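Long-range contact in nucleoside phosphorylase, putative (Trypanosoma brucei, PDB 3BJE), which cleaves uridine with phosphate to give uracil and ribose 1-phosphate, acting as a homodimeric uridine phosphorylase: residues D205-K217 with S296-G310. Numbering follows the deposited sequence.
Sequences DIYTSMAHPNITK and SAICYLSDMLGYQAG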
# COMPACT_ATOMS: atom_id res chain seq x y z
N ASP A 205 5.22 5.13 -16.93
CA ASP A 205 6.10 6.27 -16.63
C ASP A 205 6.89 5.96 -15.35
O ASP A 205 6.68 6.57 -14.29
CB ASP A 205 5.29 7.57 -16.50
CG ASP A 205 6.15 8.80 -16.34
OD1 ASP A 205 7.38 8.74 -16.53
OD2 ASP A 205 5.59 9.86 -16.02
N ILE A 206 7.80 5.00 -15.44
CA ILE A 206 8.63 4.61 -14.29
C ILE A 206 9.54 5.74 -13.82
O ILE A 206 9.87 6.66 -14.59
CB ILE A 206 9.48 3.36 -14.59
CG1 ILE A 206 10.44 3.61 -15.76
CG2 ILE A 206 8.58 2.19 -14.92
CD1 ILE A 206 11.55 2.60 -15.88
N TYR A 207 9.92 5.69 -12.56
CA TYR A 207 10.92 6.59 -12.05
C TYR A 207 12.11 5.81 -11.48
O TYR A 207 12.10 4.58 -11.48
CB TYR A 207 10.35 7.55 -11.03
CG TYR A 207 9.82 6.96 -9.75
CD1 TYR A 207 10.59 6.97 -8.59
CD2 TYR A 207 8.54 6.44 -9.68
CE1 TYR A 207 10.11 6.44 -7.40
CE2 TYR A 207 8.04 5.91 -8.49
CZ TYR A 207 8.83 5.92 -7.35
OH TYR A 207 8.35 5.47 -6.14
N THR A 208 13.15 6.54 -11.06
CA THR A 208 14.32 5.93 -10.47
C THR A 208 14.71 6.66 -9.20
O THR A 208 14.29 7.80 -8.95
CB THR A 208 15.51 5.95 -11.44
OG1 THR A 208 15.79 7.30 -11.82
CG2 THR A 208 15.22 5.12 -12.73
N SER A 209 15.55 6.01 -8.41
CA SER A 209 16.23 6.66 -7.28
C SER A 209 17.50 5.88 -6.93
O SER A 209 17.98 5.03 -7.70
CB SER A 209 15.28 6.75 -6.07
OG SER A 209 15.78 7.64 -5.07
N MET A 210 18.08 6.21 -5.78
CA MET A 210 19.29 5.55 -5.34
C MET A 210 19.36 5.66 -3.82
O MET A 210 19.01 6.69 -3.25
CB MET A 210 20.52 6.22 -5.96
CG MET A 210 21.81 5.43 -5.79
SD MET A 210 23.30 6.29 -6.39
CE MET A 210 23.32 7.71 -5.32
N ALA A 211 19.79 4.58 -3.18
CA ALA A 211 20.15 4.62 -1.76
C ALA A 211 21.34 5.55 -1.58
O ALA A 211 22.20 5.67 -2.47
CB ALA A 211 20.50 3.22 -1.26
N HIS A 212 21.41 6.19 -0.42
CA HIS A 212 22.53 7.07 -0.12
C HIS A 212 23.78 6.21 -0.05
O HIS A 212 23.76 5.15 0.58
CB HIS A 212 22.31 7.79 1.21
CG HIS A 212 23.27 8.92 1.43
ND1 HIS A 212 24.59 8.72 1.79
CD2 HIS A 212 23.11 10.26 1.33
CE1 HIS A 212 25.19 9.88 1.90
NE2 HIS A 212 24.32 10.83 1.62
N PRO A 213 24.88 6.65 -0.72
CA PRO A 213 26.11 5.86 -0.74
C PRO A 213 26.63 5.48 0.63
O PRO A 213 27.18 4.39 0.80
CB PRO A 213 27.10 6.79 -1.46
CG PRO A 213 26.23 7.65 -2.33
CD PRO A 213 25.00 7.87 -1.53
N ASN A 214 26.45 6.37 1.61
CA ASN A 214 26.87 6.09 2.98
C ASN A 214 26.11 4.92 3.59
O ASN A 214 26.67 4.12 4.34
CB ASN A 214 26.69 7.33 3.85
CG ASN A 214 27.25 7.15 5.25
OD1 ASN A 214 28.37 6.68 5.42
ND2 ASN A 214 26.46 7.54 6.25
N ILE A 215 24.83 4.81 3.25
CA ILE A 215 24.02 3.71 3.74
C ILE A 215 24.43 2.39 3.07
O ILE A 215 24.65 1.40 3.75
CB ILE A 215 22.54 3.97 3.52
CG1 ILE A 215 22.10 5.19 4.35
CG2 ILE A 215 21.71 2.74 3.88
CD1 ILE A 215 22.16 4.99 5.87
N THR A 216 24.55 2.39 1.74
CA THR A 216 24.94 1.19 1.01
C THR A 216 26.30 0.71 1.51
O THR A 216 26.48 -0.48 1.78
CB THR A 216 25.02 1.42 -0.51
OG1 THR A 216 23.74 1.89 -0.99
CG2 THR A 216 25.36 0.15 -1.25
N LYS A 217 27.25 1.64 1.66
CA LYS A 217 28.61 1.31 2.11
C LYS A 217 28.59 0.71 3.51
O LYS A 217 29.25 -0.30 3.76
CB LYS A 217 29.50 2.56 2.10
CG LYS A 217 30.98 2.30 2.39
CD LYS A 217 31.70 3.60 2.75
CE LYS A 217 33.22 3.40 2.85
NZ LYS A 217 33.95 4.64 3.25
N SER A 296 11.75 1.91 -3.72
CA SER A 296 11.81 3.07 -4.61
C SER A 296 11.39 4.35 -3.89
O SER A 296 12.11 5.35 -3.94
CB SER A 296 10.90 2.86 -5.82
OG SER A 296 9.57 2.59 -5.40
N ALA A 297 10.24 4.33 -3.20
CA ALA A 297 9.72 5.53 -2.51
C ALA A 297 10.55 5.88 -1.27
O ALA A 297 10.73 7.05 -0.93
CB ALA A 297 8.24 5.36 -2.10
N ILE A 298 11.04 4.88 -0.57
CA ILE A 298 11.94 5.15 0.55
C ILE A 298 13.11 5.95 0.06
O ILE A 298 13.50 6.95 0.67
CB ILE A 298 12.47 3.85 1.18
CG1 ILE A 298 11.35 3.16 1.94
CG2 ILE A 298 13.66 4.11 2.11
CD1 ILE A 298 11.72 1.74 2.38
N CYS A 299 13.75 5.48 -1.01
CA CYS A 299 14.91 6.17 -1.55
C CYS A 299 14.57 7.58 -2.08
O CYS A 299 15.27 8.56 -1.80
CB CYS A 299 15.56 5.33 -2.65
SG CYS A 299 16.38 3.86 -2.00
N TYR A 300 13.52 7.66 -2.87
CA TYR A 300 13.16 8.93 -3.51
C TYR A 300 12.72 10.00 -2.52
O TYR A 300 13.20 11.14 -2.56
CB TYR A 300 12.06 8.70 -4.55
CG TYR A 300 11.75 9.96 -5.34
CD1 TYR A 300 12.37 10.23 -6.54
CD2 TYR A 300 10.84 10.89 -4.85
CE1 TYR A 300 12.10 11.40 -7.24
CE2 TYR A 300 10.54 12.06 -5.54
CZ TYR A 300 11.19 12.31 -6.74
OH TYR A 300 10.92 13.46 -7.44
N LEU A 301 11.78 9.64 -1.66
CA LEU A 301 11.23 10.61 -0.72
C LEU A 301 12.29 10.98 0.35
O LEU A 301 12.38 12.15 0.72
CB LEU A 301 9.99 10.04 -0.07
CG LEU A 301 8.80 9.83 -1.03
CD1 LEU A 301 7.62 9.19 -0.30
CD2 LEU A 301 8.31 11.14 -1.63
N SER A 302 13.11 10.01 0.79
CA SER A 302 14.18 10.33 1.76
C SER A 302 15.19 11.28 1.13
O SER A 302 15.58 12.29 1.76
CB SER A 302 14.87 9.06 2.29
OG SER A 302 13.96 8.26 3.01
N ASP A 303 15.61 10.98 -0.10
CA ASP A 303 16.57 11.83 -0.77
C ASP A 303 16.01 13.23 -0.94
O ASP A 303 16.72 14.22 -0.77
CB ASP A 303 17.01 11.24 -2.11
CG ASP A 303 17.82 12.22 -2.92
OD1 ASP A 303 19.05 12.32 -2.68
OD2 ASP A 303 17.22 12.92 -3.76
N MET A 304 14.72 13.32 -1.28
CA MET A 304 14.06 14.61 -1.44
C MET A 304 14.16 15.45 -0.16
O MET A 304 14.36 16.67 -0.24
CB MET A 304 12.61 14.42 -1.88
CG MET A 304 11.79 15.71 -1.94
SD MET A 304 10.29 15.44 -2.88
CE MET A 304 10.96 15.61 -4.53
N LEU A 305 14.02 14.79 0.99
CA LEU A 305 14.12 15.47 2.30
C LEU A 305 15.55 15.69 2.78
O LEU A 305 15.76 16.39 3.77
CB LEU A 305 13.38 14.68 3.38
CG LEU A 305 11.88 14.56 3.21
CD1 LEU A 305 11.33 13.68 4.32
CD2 LEU A 305 11.26 15.95 3.21
N GLY A 306 16.52 15.10 2.09
CA GLY A 306 17.90 15.13 2.54
C GLY A 306 18.26 14.13 3.62
O GLY A 306 19.33 14.24 4.23
N TYR A 307 17.40 13.15 3.86
CA TYR A 307 17.67 12.10 4.83
C TYR A 307 18.42 10.97 4.12
O TYR A 307 18.14 10.69 2.95
CB TYR A 307 16.38 11.54 5.40
CG TYR A 307 15.46 12.51 6.14
CD1 TYR A 307 15.85 13.81 6.45
CD2 TYR A 307 14.20 12.10 6.56
CE1 TYR A 307 15.01 14.67 7.14
CE2 TYR A 307 13.33 12.98 7.24
CZ TYR A 307 13.74 14.26 7.53
OH TYR A 307 12.90 15.13 8.21
N GLN A 308 19.35 10.33 4.82
CA GLN A 308 20.12 9.22 4.25
C GLN A 308 19.30 7.96 4.39
O GLN A 308 18.92 7.59 5.51
CB GLN A 308 21.44 9.06 4.98
CG GLN A 308 22.26 10.33 5.03
CD GLN A 308 23.71 10.06 5.41
OE1 GLN A 308 24.06 8.97 5.87
NE2 GLN A 308 24.57 11.05 5.18
N ALA A 309 19.03 7.28 3.27
CA ALA A 309 18.21 6.09 3.30
C ALA A 309 18.76 5.00 2.40
O ALA A 309 19.51 5.26 1.46
CB ALA A 309 16.76 6.41 2.93
N GLY A 310 18.36 3.77 2.71
CA GLY A 310 18.62 2.63 1.85
C GLY A 310 17.82 1.41 2.27
O GLY A 310 16.89 1.50 3.05
O HOH W 1 17.81 7.75 -0.92
O HOH W 2 19.75 9.24 -3.92
O HOH W 3 24.00 13.52 3.52
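Gln308 lays its side-chain amide over one face of the His212 imidazole, the two planes 18° apart and the carboxamide carbon CD above the ring centre, with CG making a CH-pi contact to the same ring. Here, in the alpha/beta core of the nucleoside phosphorylase fold, strand 207-210 passes over helix 295-305, and the start of helix 213-228 meets the start of strand 308-318. His212 is the N-cap of helix 213-228: its ND1 accepts from Asn214 N at 3.0 Å, near the ring plane, which helps to fix the rotation of the imidazole, while Pro213 CD approaches the other face. The backbones are tied by His212 N to Ala309 O, 2.8 Å. Further along, Ile215 CG2 lies against Gly310 CA at 3.7 Å.

On the helix side, the edge of the Tyr207 ring is turned toward the face of Tyr300 in an offset edge-to-face pair, centroids 5.7 Å apart. With CG lodged between its backbone N and carbonyl carbon (chi1 64°), the Tyr207 ring reaches Ser296, and both hydroxyls are hydrogen-bonded to the carboxylate of Asp171. A water donates to both Met210 O and Cys299 O, bridging strand and helix. The Gln308 amide that lies over His212 also accepts through OE1 from Asn214 ND2 at 2.8 Å, on a lone pair in the carbonyl plane, with the two amides turned 78° apart.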